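Local coordinates for protein Alpha/beta hydrolase (Paenibacillus sp. VTT E-133280, PDB 6TJ2) that probably hydrolyses methyl salicylate to salicylic acid as an extracellular esterase of the alpha/beta-hydrolase family, resembling tobacco salicylic acid binding protein 2, at residues T125-V130 with K217-L222; F143-G148 with E212-K217. One frame throughout, in Å; residues are numbered along the deposited sequence.

Contact 1: T125-V130 with K217-L222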
loop_
_atom_site.group_PDB
_atom_site.type_symbol
_atom_site.label_atom_id
_atom_site.label_comp_id
_atom_site.label_asym_id
_atom_site.label_seq_id
_atom_site.Cartn_x
_atom_site.Cartn_y
_atom_site.Cartn_z
ATOM N N THR A 125 -21.724 -12.470 -12.806
ATOM C CA THR A 125 -23.010 -12.910 -13.340
ATOM C C THR A 125 -22.820 -14.044 -14.334
ATOM O O THR A 125 -23.647 -14.997 -14.341
ATOM C CB THR A 125 -23.785 -11.745 -13.920
ATOM O OG1 THR A 125 -23.010 -11.113 -14.932
ATOM C CG2 THR A 125 -24.223 -10.754 -12.870
ATOM N N VAL A 126 -21.711 -14.074 -15.049
ATOM C CA VAL A 126 -21.404 -15.202 -15.940
ATOM C C VAL A 126 -21.159 -16.483 -15.146
ATOM O O VAL A 126 -21.699 -17.554 -15.489
ATOM C CB VAL A 126 -20.242 -14.873 -16.876
ATOM C CG1 VAL A 126 -19.694 -16.092 -17.612
ATOM C CG2 VAL A 126 -20.663 -13.789 -17.877
ATOM N N SER A 127 -20.386 -16.384 -14.065
ATOM C CA SER A 127 -20.045 -17.563 -13.257
ATOM C C SER A 127 -21.295 -18.177 -12.670
ATOM O O SER A 127 -21.264 -19.409 -12.458
ATOM C CB SER A 127 -19.021 -17.235 -12.235
ATOM O OG SER A 127 -19.609 -16.478 -11.215
ATOM N N GLN A 128 -22.374 -17.409 -12.457
ATOM C CA GLN A 128 -23.660 -17.970 -11.921
ATOM C C GLN A 128 -24.284 -18.956 -12.881
ATOM O O GLN A 128 -25.084 -19.828 -12.435
ATOM C CB GLN A 128 -24.643 -16.824 -11.646
ATOM C CG GLN A 128 -24.121 -15.993 -10.520
ATOM C CD GLN A 128 -25.077 -14.953 -10.012
ATOM O OE1 GLN A 128 -25.822 -14.305 -10.769
ATOM N NE2 GLN A 128 -24.916 -14.658 -8.781
ATOM N N GLN A 129 -24.065 -18.788 -14.170
ATOM C CA GLN A 129 -24.737 -19.563 -15.225
ATOM C C GLN A 129 -23.879 -20.708 -15.719
ATOM O O GLN A 129 -24.477 -21.693 -16.187
ATOM C CB GLN A 129 -25.078 -18.612 -16.370
ATOM C CG GLN A 129 -26.139 -17.616 -15.953
ATOM C CD GLN A 129 -26.698 -16.891 -17.139
ATOM O OE1 GLN A 129 -26.910 -17.467 -18.223
ATOM N NE2 GLN A 129 -26.964 -15.615 -16.899
ATOM N N VAL A 130 -22.542 -20.633 -15.638
ATOM C CA VAL A 130 -21.642 -21.701 -16.155
ATOM C C VAL A 130 -20.613 -22.087 -15.116
ATOM O O VAL A 130 -19.435 -22.256 -15.419
ATOM C CB VAL A 130 -20.996 -21.301 -17.492
ATOM C CG1 VAL A 130 -22.045 -21.194 -18.591
ATOM C CG2 VAL A 130 -20.177 -20.019 -17.444
ATOM N N LYS A 217 -26.522 -13.710 -5.230
ATOM C CA LYS A 217 -26.579 -14.773 -4.216
ATOM C C LYS A 217 -25.863 -16.027 -4.713
ATOM O O LYS A 217 -25.109 -16.661 -3.930
ATOM C CB LYS A 217 -28.032 -15.105 -3.900
ATOM C CG LYS A 217 -28.780 -13.955 -3.242
ATOM C CD LYS A 217 -30.146 -14.418 -2.758
ATOM C CE LYS A 217 -30.734 -13.419 -1.790
ATOM N NZ LYS A 217 -30.999 -12.125 -2.456
ATOM N N LYS A 218 -26.096 -16.407 -5.983
ATOM C CA LYS A 218 -25.475 -17.629 -6.509
ATOM C C LYS A 218 -23.951 -17.438 -6.494
ATOM O O LYS A 218 -23.239 -18.335 -6.069
ATOM C CB LYS A 218 -26.059 -18.046 -7.856
ATOM C CG LYS A 218 -25.353 -19.250 -8.438
ATOM C CD LYS A 218 -26.164 -20.027 -9.463
ATOM C CE LYS A 218 -25.555 -21.371 -9.811
ATOM N NZ LYS A 218 -25.477 -22.243 -8.619
ATOM N N PHE A 219 -23.457 -16.306 -7.013
ATOM C CA PHE A 219 -22.002 -16.059 -7.052
ATOM C C PHE A 219 -21.368 -16.247 -5.677
ATOM O O PHE A 219 -20.321 -16.903 -5.559
ATOM C CB PHE A 219 -21.700 -14.663 -7.570
ATOM C CG PHE A 219 -20.240 -14.312 -7.453
ATOM C CD1 PHE A 219 -19.329 -14.841 -8.345
ATOM C CD2 PHE A 219 -19.751 -13.569 -6.400
ATOM C CE1 PHE A 219 -17.983 -14.615 -8.175
ATOM C CE2 PHE A 219 -18.390 -13.333 -6.243
ATOM C CZ PHE A 219 -17.508 -13.839 -7.145
ATOM N N TYR A 220 -22.001 -15.671 -4.662
ATOM C CA TYR A 220 -21.444 -15.712 -3.284
ATOM C C TYR A 220 -21.651 -17.084 -2.634
ATOM O O TYR A 220 -20.984 -17.281 -1.617
ATOM C CB TYR A 220 -21.988 -14.565 -2.427
ATOM C CG TYR A 220 -21.324 -13.265 -2.820
ATOM C CD1 TYR A 220 -19.982 -13.062 -2.532
ATOM C CD2 TYR A 220 -21.954 -12.320 -3.563
ATOM C CE1 TYR A 220 -19.339 -11.888 -2.905
ATOM C CE2 TYR A 220 -21.328 -11.161 -3.989
ATOM C CZ TYR A 220 -19.999 -10.937 -3.664
ATOM O OH TYR A 220 -19.309 -9.824 -4.065
ATOM N N SER A 221 -22.343 -18.035 -3.249
ATOM C CA SER A 221 -22.407 -19.434 -2.751
ATOM C C SER A 221 -21.420 -20.334 -3.490
ATOM O O SER A 221 -21.177 -21.431 -2.993
ATOM C CB SER A 221 -23.808 -19.943 -2.915
ATOM O OG SER A 221 -24.058 -20.269 -4.280
ATOM N N LEU A 222 -20.828 -19.891 -4.592
ATOM C CA LEU A 222 -19.940 -20.725 -5.442
ATOM C C LEU A 222 -18.663 -21.073 -4.690
ATOM O O LEU A 222 -18.168 -20.217 -3.956
ATOM C CB LEU A 222 -19.562 -19.964 -6.718
ATOM C CG LEU A 222 -20.695 -19.701 -7.707
ATOM C CD1 LEU A 222 -20.167 -19.027 -8.975
ATOM C CD2 LEU A 222 -21.459 -20.972 -8.029
#
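The first torsions of Gln128 and Lys218 set their chains side by side: Gln128 CG stands anti to its carbonyl carbon (chi1 -67°), while Lys218 CG is anti to its backbone N, and the two aliphatic chains slide past each other in opposite directions. The methylenes touch with Gln128 CG 3.9 Å from Lys218 CB. Farther out, the lysine chain runs over the backbone oxygen of Gln128, where Lys218 CE comes within 3.1 Å of Gln128 O. A carbon next to the ammonium is electropositive, so this approach is likely to be mildly attractive; NZ, past the bend at the last torsion, is farther from this oxygen. Gln128 also reaches the backbone of the next residue, its CG lying 3.6 Å from Phe219 N. Deeper in, Ser127 OG meets the edge of the Phe219 ring near the ring plane, 3.3 Å from Phe219 CD1. Leu222 CD1 packs on the same hydroxyl, 3.4 Å from Ser127 OG. Although these two carbons lie against it, that hydroxyl is satisfied by Gln124 O, one turn back in its own helix. The axes of 125-129 and 217-221 approach to 8.5 Å and cross at 75°, which confines the contact to a small patch. On the sheet side, Ser127 and Phe219 both touch Ile137 of strand 134-139, and Val126 packs against helix 92-105.

Contact 2: F143-G148 with E212-K217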
loop_
_atom_site.group_PDB
_atom_site.type_symbol
_atom_site.label_atom_id
_atom_site.label_comp_id
_atom_site.label_asym_id
_atom_site.label_seq_id
_atom_site.Cartn_x
_atom_site.Cartn_y
_atom_site.Cartn_z
ATOM N N PHE A 143 -14.391 -4.394 -10.037
ATOM C CA PHE A 143 -15.464 -4.271 -9.039
ATOM C C PHE A 143 -15.984 -5.651 -8.699
ATOM O O PHE A 143 -16.060 -6.556 -9.564
ATOM C CB PHE A 143 -16.586 -3.389 -9.593
ATOM C CG PHE A 143 -16.107 -2.012 -9.930
ATOM C CD1 PHE A 143 -15.810 -1.134 -8.896
ATOM C CD2 PHE A 143 -15.862 -1.613 -11.238
ATOM C CE1 PHE A 143 -15.302 0.132 -9.192
ATOM C CE2 PHE A 143 -15.315 -0.374 -11.511
ATOM C CZ PHE A 143 -15.090 0.510 -10.502
ATOM N N ALA A 144 -16.385 -5.834 -7.452
ATOM C CA ALA A 144 -17.047 -7.060 -6.977
ATOM C C ALA A 144 -18.227 -6.642 -6.127
ATOM O O ALA A 144 -18.154 -6.754 -4.899
ATOM C CB ALA A 144 -16.023 -7.897 -6.238
ATOM N N PRO A 145 -19.294 -6.101 -6.722
ATOM C CA PRO A 145 -20.437 -5.705 -5.907
ATOM C C PRO A 145 -20.904 -6.891 -5.061
ATOM O O PRO A 145 -20.832 -8.055 -5.450
ATOM C CB PRO A 145 -21.518 -5.304 -6.909
ATOM C CG PRO A 145 -20.701 -4.950 -8.140
ATOM C CD PRO A 145 -19.501 -5.874 -8.167
ATOM N N LEU A 146 -21.452 -6.541 -3.891
ATOM C CA LEU A 146 -22.214 -7.537 -3.104
ATOM C C LEU A 146 -23.611 -7.692 -3.703
ATOM O O LEU A 146 -24.071 -6.802 -4.449
ATOM C CB LEU A 146 -22.308 -7.040 -1.649
ATOM C CG LEU A 146 -20.969 -6.842 -0.931
ATOM C CD1 LEU A 146 -21.167 -6.327 0.511
ATOM C CD2 LEU A 146 -20.173 -8.117 -0.904
ATOM N N ASP A 147 -24.313 -8.729 -3.247
ATOM C CA ASP A 147 -25.725 -8.947 -3.627
ATOM C C ASP A 147 -26.553 -7.693 -3.379
ATOM O O ASP A 147 -26.421 -7.069 -2.300
ATOM C CB ASP A 147 -26.263 -10.161 -2.889
ATOM C CG ASP A 147 -27.705 -10.404 -3.289
ATOM O OD1 ASP A 147 -28.017 -10.457 -4.481
ATOM O OD2 ASP A 147 -28.548 -10.500 -2.355
ATOM N N GLY A 148 -27.381 -7.333 -4.354
ATOM C CA GLY A 148 -28.268 -6.157 -4.274
ATOM C C GLY A 148 -27.619 -4.830 -4.565
ATOM O O GLY A 148 -28.248 -3.770 -4.450
ATOM N N GLU A 212 -27.625 -0.821 -12.546
ATOM C CA GLU A 212 -28.553 -1.926 -12.192
ATOM C C GLU A 212 -28.071 -2.639 -10.938
ATOM O O GLU A 212 -26.869 -2.985 -10.777
ATOM C CB GLU A 212 -28.682 -2.910 -13.350
ATOM C CG GLU A 212 -29.426 -2.395 -14.538
ATOM C CD GLU A 212 -29.486 -3.426 -15.631
ATOM O OE1 GLU A 212 -28.531 -3.529 -16.407
ATOM O OE2 GLU A 212 -30.531 -4.126 -15.711
ATOM N N LYS A 213 -29.002 -2.902 -10.028
ATOM C CA LYS A 213 -28.761 -3.755 -8.848
ATOM C C LYS A 213 -28.599 -5.188 -9.276
ATOM O O LYS A 213 -29.415 -5.654 -10.095
ATOM C CB LYS A 213 -29.943 -3.671 -7.884
ATOM C CG LYS A 213 -30.224 -2.277 -7.410
ATOM C CD LYS A 213 -29.073 -1.448 -6.944
ATOM C CE LYS A 213 -29.610 -0.402 -5.983
ATOM N NZ LYS A 213 -28.665 0.745 -5.748
ATOM N N LEU A 214 -27.557 -5.877 -8.834
ATOM C CA LEU A 214 -27.312 -7.250 -9.273
ATOM C C LEU A 214 -27.710 -8.272 -8.231
ATOM O O LEU A 214 -27.364 -8.125 -7.069
ATOM C CB LEU A 214 -25.833 -7.347 -9.649
ATOM C CG LEU A 214 -25.364 -6.344 -10.691
ATOM C CD1 LEU A 214 -23.883 -6.473 -10.892
ATOM C CD2 LEU A 214 -26.076 -6.565 -12.022
ATOM N N ASP A 215 -28.373 -9.319 -8.687
ATOM C CA ASP A 215 -28.661 -10.503 -7.857
ATOM C C ASP A 215 -27.454 -11.438 -7.939
ATOM O O ASP A 215 -27.208 -12.064 -8.997
ATOM C CB ASP A 215 -29.930 -11.205 -8.325
ATOM C CG ASP A 215 -30.324 -12.371 -7.444
ATOM O OD1 ASP A 215 -29.441 -12.949 -6.697
ATOM O OD2 ASP A 215 -31.561 -12.698 -7.490
ATOM N N LEU A 216 -26.697 -11.501 -6.845
ATOM C CA LEU A 216 -25.402 -12.212 -6.798
ATOM C C LEU A 216 -25.347 -13.255 -5.683
ATOM O O LEU A 216 -24.286 -13.717 -5.346
ATOM C CB LEU A 216 -24.280 -11.183 -6.652
ATOM C CG LEU A 216 -24.151 -10.156 -7.742
ATOM C CD1 LEU A 216 -23.134 -9.113 -7.360
ATOM C CD2 LEU A 216 -23.748 -10.842 -9.043
ATOM N N LYS A 217 -26.522 -13.710 -5.230
ATOM C CA LYS A 217 -26.579 -14.773 -4.216
ATOM C C LYS A 217 -25.863 -16.027 -4.713
ATOM O O LYS A 217 -25.109 -16.661 -3.930
ATOM C CB LYS A 217 -28.032 -15.105 -3.900
ATOM C CG LYS A 217 -28.780 -13.955 -3.242
ATOM C CD LYS A 217 -30.146 -14.418 -2.758
ATOM C CE LYS A 217 -30.734 -13.419 -1.790
ATOM N NZ LYS A 217 -30.999 -12.125 -2.456
#
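Asp147 faces Leu216 and Lys217 with both carboxylate oxygens, and hydrogen bonding comes first. With CG anti to the backbone N (chi1 -179°), the carboxylate carbon is set beside Leu216 and Lys217, and Leu216 N donates to Asp147 OD1 over 2.9 Å, arriving on the anti side and nearly straight at 166°. Main chain pairs with main chain once, Gly148 N donating to Leu214 O at 2.8 Å. Among charges, the salt bridge from Lys217 NZ to Asp147 OD2, 2.9 Å long, uses the syn side 26° out of the carboxylate plane; Lys213 salt-bridges Asp153. Against these works a like-charge approach, Asp147 OD1 lying 3.6 Å from Asp215 OD1. Apolar packing is sparser, with Leu216 CD1 4.2 Å from Pro145 CB and Leu214 CD1 4.5 Å from Pro145 CG. Carbons also approach carbonyl oxygens: Leu216 CD1 is 3.2 Å from Pro145 O, and the Lys213 chain lies beside Gly148 O. An alanine at Asp147 would probably leave the N-H of Leu216 and the ammonium of Lys217 without these mates. One carboxylate, gripped at both oxygens, thus joins two irregular segments, and its two donors, with a weak bond from Lys217 N to Asp215 OD1, probably ease the repulsion between the aspartates.

In the fold
The two contacts lie about 10 Å apart, centre to centre, on the same side of the chain's centre. Contact 2 is nested within the loop closed by contact 1: helix 119-129 and strand 134-139 come first, then 143-148, and, several helices later, segment 212-217 runs into 217-222, with Lys217 shared. A direct bridge is the probable hydrogen bond between Tyr220 OH and Pro145 O, 2.7 Å apart. Together they seat helix 217-221, just ahead of strand 226-231, on helix 119-129 and on the loop following strand 134-139. Helix 119-129 follows the strand-to-helix elbow with Ser117, the probable nucleophile of a GxSxG motif, and contact 1 is at the other end of this helix.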